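Local atomic coordinates of calcium uptake protein 3, mitochondrial (Homo sapiens, PDB entry 6AGI), a protein that senses calcium through its EF-hands and regulates the mitochondrial calcium uniporter in the central nervous system and skeletal muscle, as a disulfide-linked heterodimer with MICU1. Residues M33-F38 / R80-K85; K102-F107 / F233-Q238. One frame throughout, in Å; residues are numbered along the deposited sequence.

Interaction 1 (M33-F38 / R80-K85); sequences MTPYDF and RNLKEK
Over one face of the Tyr-36 ring lies the side chain of Lys-83, its CE 4.1 Å from the ring centroid and 15° off the normal, a CH-pi contact offset toward the rim. Glu-84 comes in obliquely, with its CD 4.1 Å from Tyr-36 CD2 and its carboxylate plane turned 75° from the ring. Tyr-36 and Lys-83 both hold CG anti to the backbone N, and their side chains run out alongside each other. The backbones are joined where Tyr-36 N donates to Lys-83 O, at 2.9 Å. This carbonyl belongs to the last residue of the inverse gamma turn centred on Leu-82, whose CB packs 4.1 Å from Pro-35 CG. Thr-34 N-caps the helix: its OG1 accepts from Asp-37 N (3.2 Å), and Thr-34 N in turn donates to Asp-37 OD2, completing a capping box. An alanine here would probably leave Asp-37 N without its side-chain acceptor, and a small gap where CG2 lies near the Glu-84 carbonyl. Ser-24 also binds Asp-37 OD2. The contact thus sets the start of helix 35-43 against the turn leaving helix 78-81, while the Phe-38 side chain touches Tyr-93 and Leu-96 of helix 90-101.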
loop_
_atom_site.group_PDB
_atom_site.type_symbol
_atom_site.label_atom_id
_atom_site.label_comp_id
_atom_site.label_asym_id
_atom_site.label_seq_id
_atom_site.Cartn_x
_atom_site.Cartn_y
_atom_site.Cartn_z
ATOM N N MET B 33 7.007 -18.373 23.274
ATOM C CA MET B 33 6.895 -19.247 22.130
ATOM C C MET B 33 8.294 -19.810 21.886
ATOM O O MET B 33 9.288 -19.104 22.094
ATOM C CB MET B 33 6.399 -18.362 20.975
ATOM C CG MET B 33 5.574 -18.921 19.865
ATOM S SD MET B 33 4.870 -17.517 18.965
ATOM C CE MET B 33 3.178 -17.991 18.909
ATOM N N THR B 34 8.404 -21.079 21.507
ATOM C CA THR B 34 9.685 -21.528 20.973
ATOM C C THR B 34 9.725 -21.287 19.475
ATOM O O THR B 34 8.702 -20.974 18.855
ATOM C CB THR B 34 9.914 -22.996 21.281
ATOM O OG1 THR B 34 8.828 -23.765 20.761
ATOM C CG2 THR B 34 10.057 -23.200 22.764
ATOM N N PRO B 35 10.902 -21.400 18.848
ATOM C CA PRO B 35 10.931 -21.263 17.381
ATOM C C PRO B 35 10.025 -22.264 16.685
ATOM O O PRO B 35 9.343 -21.901 15.713
ATOM C CB PRO B 35 12.406 -21.460 17.044
ATOM C CG PRO B 35 13.110 -20.997 18.301
ATOM C CD PRO B 35 12.255 -21.447 19.433
ATOM N N TYR B 36 9.954 -23.510 17.174
ATOM C CA TYR B 36 8.983 -24.444 16.601
ATOM C C TYR B 36 7.552 -23.934 16.815
ATOM O O TYR B 36 6.745 -23.909 15.874
ATOM C CB TYR B 36 9.153 -25.854 17.190
ATOM C CG TYR B 36 8.358 -26.920 16.466
ATOM C CD1 TYR B 36 8.182 -26.863 15.084
ATOM C CD2 TYR B 36 7.800 -27.987 17.144
ATOM C CE1 TYR B 36 7.453 -27.835 14.397
ATOM C CE2 TYR B 36 7.062 -28.977 16.472
ATOM C CZ TYR B 36 6.895 -28.894 15.095
ATOM O OH TYR B 36 6.179 -29.858 14.397
ATOM N N ASP B 37 7.246 -23.433 18.022
ATOM C CA ASP B 37 5.893 -22.953 18.275
ATOM C C ASP B 37 5.525 -21.813 17.346
ATOM O O ASP B 37 4.367 -21.718 16.913
ATOM C CB ASP B 37 5.738 -22.448 19.710
ATOM C CG ASP B 37 5.667 -23.548 20.722
ATOM O OD1 ASP B 37 4.989 -24.567 20.454
ATOM O OD2 ASP B 37 6.239 -23.347 21.815
ATOM N N PHE B 38 6.498 -20.965 16.998
ATOM C CA PHE B 38 6.228 -19.928 16.023
ATOM C C PHE B 38 5.974 -20.516 14.631
ATOM O O PHE B 38 5.026 -20.110 13.935
ATOM C CB PHE B 38 7.356 -18.918 16.019
ATOM C CG PHE B 38 7.218 -17.925 14.932
ATOM C CD1 PHE B 38 6.318 -16.874 15.039
ATOM C CD2 PHE B 38 7.936 -18.086 13.756
ATOM C CE1 PHE B 38 6.173 -15.987 14.024
ATOM C CE2 PHE B 38 7.786 -17.194 12.730
ATOM C CZ PHE B 38 6.905 -16.140 12.871
ATOM N N ARG B 80 14.379 -23.719 12.017
ATOM C CA ARG B 80 14.212 -25.156 12.156
ATOM C C ARG B 80 15.401 -25.833 12.788
ATOM O O ARG B 80 15.216 -26.886 13.400
ATOM C CB ARG B 80 13.983 -25.877 10.823
ATOM C CG ARG B 80 12.802 -25.471 10.019
ATOM C CD ARG B 80 12.944 -25.862 8.573
ATOM N NE ARG B 80 13.257 -24.721 7.734
ATOM C CZ ARG B 80 13.257 -24.755 6.408
ATOM N NH1 ARG B 80 12.962 -25.886 5.773
ATOM N NH2 ARG B 80 13.539 -23.646 5.727
ATOM N N ASN B 81 16.584 -25.229 12.744
ATOM C CA ASN B 81 17.705 -25.841 13.435
ATOM C C ASN B 81 17.640 -25.567 14.933
ATOM O O ASN B 81 18.023 -26.426 15.737
ATOM C CB ASN B 81 19.026 -25.386 12.810
ATOM C CG ASN B 81 19.169 -25.827 11.346
ATOM O OD1 ASN B 81 18.544 -26.805 10.904
ATOM N ND2 ASN B 81 20.027 -25.127 10.600
ATOM N N LEU B 82 17.224 -24.354 15.307
ATOM C CA LEU B 82 16.727 -24.032 16.647
ATOM C C LEU B 82 15.335 -24.605 16.811
ATOM O O LEU B 82 14.339 -23.888 16.752
ATOM C CB LEU B 82 16.626 -22.536 16.835
ATOM C CG LEU B 82 17.819 -21.676 17.030
ATOM C CD1 LEU B 82 17.288 -20.261 17.256
ATOM C CD2 LEU B 82 18.417 -22.278 18.218
ATOM N N LYS B 83 15.232 -25.891 17.043
ATOM C CA LYS B 83 13.860 -26.376 16.965
ATOM C C LYS B 83 13.069 -25.934 18.185
ATOM O O LYS B 83 12.172 -25.092 18.082
ATOM C CB LYS B 83 13.794 -27.900 16.825
ATOM C CG LYS B 83 12.401 -28.408 16.474
ATOM C CD LYS B 83 12.339 -29.926 16.416
ATOM C CE LYS B 83 10.874 -30.382 16.258
ATOM N NZ LYS B 83 10.661 -31.824 16.647
ATOM N N GLU B 84 13.427 -26.433 19.360
ATOM C CA GLU B 84 12.702 -26.053 20.557
ATOM C C GLU B 84 13.640 -25.468 21.595
ATOM O O GLU B 84 13.221 -25.189 22.728
ATOM C CB GLU B 84 11.928 -27.264 21.085
ATOM C CG GLU B 84 10.836 -27.670 20.103
ATOM C CD GLU B 84 9.720 -28.495 20.724
ATOM O OE1 GLU B 84 9.805 -29.746 20.702
ATOM O OE2 GLU B 84 8.747 -27.864 21.223
ATOM N N LYS B 85 14.893 -25.268 21.192
ATOM C CA LYS B 85 15.900 -24.656 22.045
ATOM C C LYS B 85 15.969 -23.129 21.872
ATOM O O LYS B 85 17.002 -22.599 21.461
ATOM C CB LYS B 85 17.273 -25.276 21.781
ATOM C CG LYS B 85 17.338 -26.773 22.037
ATOM C CD LYS B 85 18.728 -27.321 21.757
ATOM C CE LYS B 85 19.135 -27.083 20.313
ATOM N NZ LYS B 85 18.200 -27.738 19.356
#

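Interaction 2 (K102-F107 / F233-Q238); sequences KPHAGF and FMDNLQ
The carbonyl oxygen of Lys-102 lies beside the end of Gln-238; it accepts a weak hydrogen bond from Asn-304 ND2. Beside this polar corner the contact is carried by Phe-107 and Met-234, which lie alongside one another, running in opposite senses. Met-234 CB sits over the centre of the Phe-107 ring, 3.6 Å from its centroid, in a CH-pi contact. With CG anti to the carbonyl carbon and chi2 nearly extended, SD comes obliquely to 4.2 Å from the same centroid, a Met-aromatic contact, and the turn about CG-SD (79°) brings CE against both Phe-107 CD1 and Lys-102 CD. His-104 CA, one turn earlier in the same helix, lies over the centre of the opposite face, and the end of Gln-238 meets the ring edge tip to tip. Farther out, Asp-235 OD1 lies at the edge of the His-104 imidazole, 3.1 Å from CE1, with carboxylate and ring planes 67° apart. Tyr-231 adds an edge-to-face ring to Phe-107. The start of helix 104-114, the entering helix of EF-hand 1, is thereby packed on the first half of helix 227-250. Helix 90-101 reaches Met-234 through Ile-99, helix 293-304 borders His-104 and Gln-238, and Pro-103 packs on Ile-311 of the second subunit.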
loop_
_atom_site.group_PDB
_atom_site.type_symbol
_atom_site.label_atom_id
_atom_site.label_comp_id
_atom_site.label_asym_id
_atom_site.label_seq_id
_atom_site.Cartn_x
_atom_site.Cartn_y
_atom_site.Cartn_z
ATOM N N LYS B 102 6.052 -7.790 5.016
ATOM C CA LYS B 102 6.751 -6.666 4.411
ATOM C C LYS B 102 7.273 -7.008 3.024
ATOM O O LYS B 102 7.695 -8.131 2.770
ATOM C CB LYS B 102 7.927 -6.195 5.272
ATOM C CG LYS B 102 7.509 -5.381 6.474
ATOM C CD LYS B 102 8.718 -4.768 7.153
ATOM C CE LYS B 102 8.351 -4.017 8.445
ATOM N NZ LYS B 102 8.003 -4.884 9.599
ATOM N N PRO B 103 7.279 -6.044 2.114
ATOM C CA PRO B 103 8.024 -6.214 0.871
ATOM C C PRO B 103 9.494 -5.982 1.182
ATOM O O PRO B 103 9.866 -5.541 2.275
ATOM C CB PRO B 103 7.461 -5.121 -0.050
ATOM C CG PRO B 103 6.336 -4.469 0.740
ATOM C CD PRO B 103 6.677 -4.701 2.177
ATOM N N HIS B 104 10.345 -6.317 0.215
ATOM C CA HIS B 104 11.772 -6.214 0.486
ATOM C C HIS B 104 12.183 -4.767 0.779
ATOM O O HIS B 104 12.867 -4.497 1.780
ATOM C CB HIS B 104 12.564 -6.803 -0.684
ATOM C CG HIS B 104 12.451 -8.291 -0.786
ATOM N ND1 HIS B 104 13.273 -9.135 -0.067
ATOM C CD2 HIS B 104 11.655 -9.089 -1.536
ATOM C CE1 HIS B 104 12.978 -10.388 -0.359
ATOM N NE2 HIS B 104 11.999 -10.390 -1.244
ATOM N N ALA B 105 11.677 -3.807 -0.008
ATOM C CA ALA B 105 11.984 -2.407 0.261
ATOM C C ALA B 105 11.500 -1.980 1.656
ATOM O O ALA B 105 12.052 -1.044 2.287
ATOM C CB ALA B 105 11.380 -1.579 -0.860
ATOM N N GLY B 106 10.510 -2.693 2.181
ATOM C CA GLY B 106 10.056 -2.382 3.507
ATOM C C GLY B 106 11.082 -2.704 4.565
ATOM O O GLY B 106 11.043 -2.098 5.638
ATOM N N PHE B 107 12.001 -3.642 4.284
ATOM C CA PHE B 107 13.008 -3.982 5.285
ATOM C C PHE B 107 13.809 -2.737 5.617
ATOM O O PHE B 107 14.184 -2.508 6.778
ATOM C CB PHE B 107 13.963 -5.085 4.794
ATOM C CG PHE B 107 13.306 -6.402 4.426
ATOM C CD1 PHE B 107 11.955 -6.649 4.671
ATOM C CD2 PHE B 107 14.047 -7.367 3.746
ATOM C CE1 PHE B 107 11.364 -7.861 4.297
ATOM C CE2 PHE B 107 13.468 -8.583 3.350
ATOM C CZ PHE B 107 12.125 -8.838 3.628
ATOM N N PHE B 233 18.124 -11.288 7.785
ATOM C CA PHE B 233 17.232 -11.972 8.706
ATOM C C PHE B 233 15.805 -11.995 8.172
ATOM O O PHE B 233 15.162 -13.056 8.170
ATOM C CB PHE B 233 17.274 -11.329 10.077
ATOM C CG PHE B 233 16.330 -11.980 11.046
ATOM C CD1 PHE B 233 16.631 -13.221 11.592
ATOM C CD2 PHE B 233 15.135 -11.382 11.389
ATOM C CE1 PHE B 233 15.770 -13.837 12.472
ATOM C CE2 PHE B 233 14.260 -11.997 12.272
ATOM C CZ PHE B 233 14.573 -13.228 12.818
ATOM N N MET B 234 15.282 -10.830 7.712
ATOM C CA MET B 234 13.906 -10.836 7.218
ATOM C C MET B 234 13.753 -11.612 5.909
ATOM O O MET B 234 12.757 -12.333 5.726
ATOM C CB MET B 234 13.298 -9.429 7.031
ATOM C CG MET B 234 13.235 -8.540 8.283
ATOM S SD MET B 234 13.086 -6.792 8.162
ATOM C CE MET B 234 11.346 -6.739 7.825
ATOM N N ASP B 235 14.737 -11.543 5.017
ATOM C CA ASP B 235 14.670 -12.343 3.800
ATOM C C ASP B 235 14.711 -13.833 4.134
ATOM O O ASP B 235 13.935 -14.631 3.585
ATOM C CB ASP B 235 15.793 -11.894 2.854
ATOM C CG ASP B 235 15.733 -12.553 1.483
ATOM O OD1 ASP B 235 14.645 -12.668 0.889
ATOM O OD2 ASP B 235 16.815 -12.880 0.957
ATOM N N ASN B 236 15.568 -14.224 5.078
ATOM C CA ASN B 236 15.667 -15.638 5.414
ATOM C C ASN B 236 14.446 -16.145 6.158
ATOM O O ASN B 236 14.122 -17.333 6.057
ATOM C CB ASN B 236 16.880 -15.920 6.299
ATOM C CG ASN B 236 18.157 -15.717 5.591
ATOM O OD1 ASN B 236 18.211 -15.828 4.359
ATOM N ND2 ASN B 236 19.233 -15.522 6.355
ATOM N N LEU B 237 13.744 -15.271 6.877
ATOM C CA LEU B 237 12.556 -15.748 7.558
ATOM C C LEU B 237 11.394 -15.907 6.600
ATOM O O LEU B 237 10.653 -16.894 6.699
ATOM C CB LEU B 237 12.168 -14.810 8.696
ATOM C CG LEU B 237 10.929 -15.330 9.450
ATOM C CD1 LEU B 237 11.254 -16.407 10.475
ATOM C CD2 LEU B 237 10.142 -14.196 10.081
ATOM N N GLN B 238 11.196 -14.925 5.706
ATOM C CA GLN B 238 10.222 -15.101 4.630
ATOM C C GLN B 238 10.479 -16.392 3.877
ATOM O O GLN B 238 9.551 -17.171 3.607
ATOM C CB GLN B 238 10.219 -13.907 3.689
ATOM C CG GLN B 238 9.423 -12.808 4.279
ATOM C CD GLN B 238 9.462 -11.523 3.503
ATOM O OE1 GLN B 238 8.976 -10.515 3.988
ATOM N NE2 GLN B 238 9.960 -11.560 2.268
#

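Overall arrangement
From the N terminus, interaction 1 comes first: it closes a loop of 41 residues holding the rest of helix 35-43 and all of helix 58-66, and brings the chain back at the end of helix 78-81. Only after it has closed does the chain run through helix 90-101 and open interaction 2 at Lys-102, so the two are in series and neither crosses the other. Interaction 2 closes a far longer loop, which contains the calcium-binding loop of EF-hand 1 and a stretch, residues 161-205, that is not modelled, and returns on helix 227-250. That helix links the two contacts: Leu-237 packs on Phe-38, and Arg-80 forms salt bridges with Glu-240 and Glu-243. Helix 90-101 also touches both.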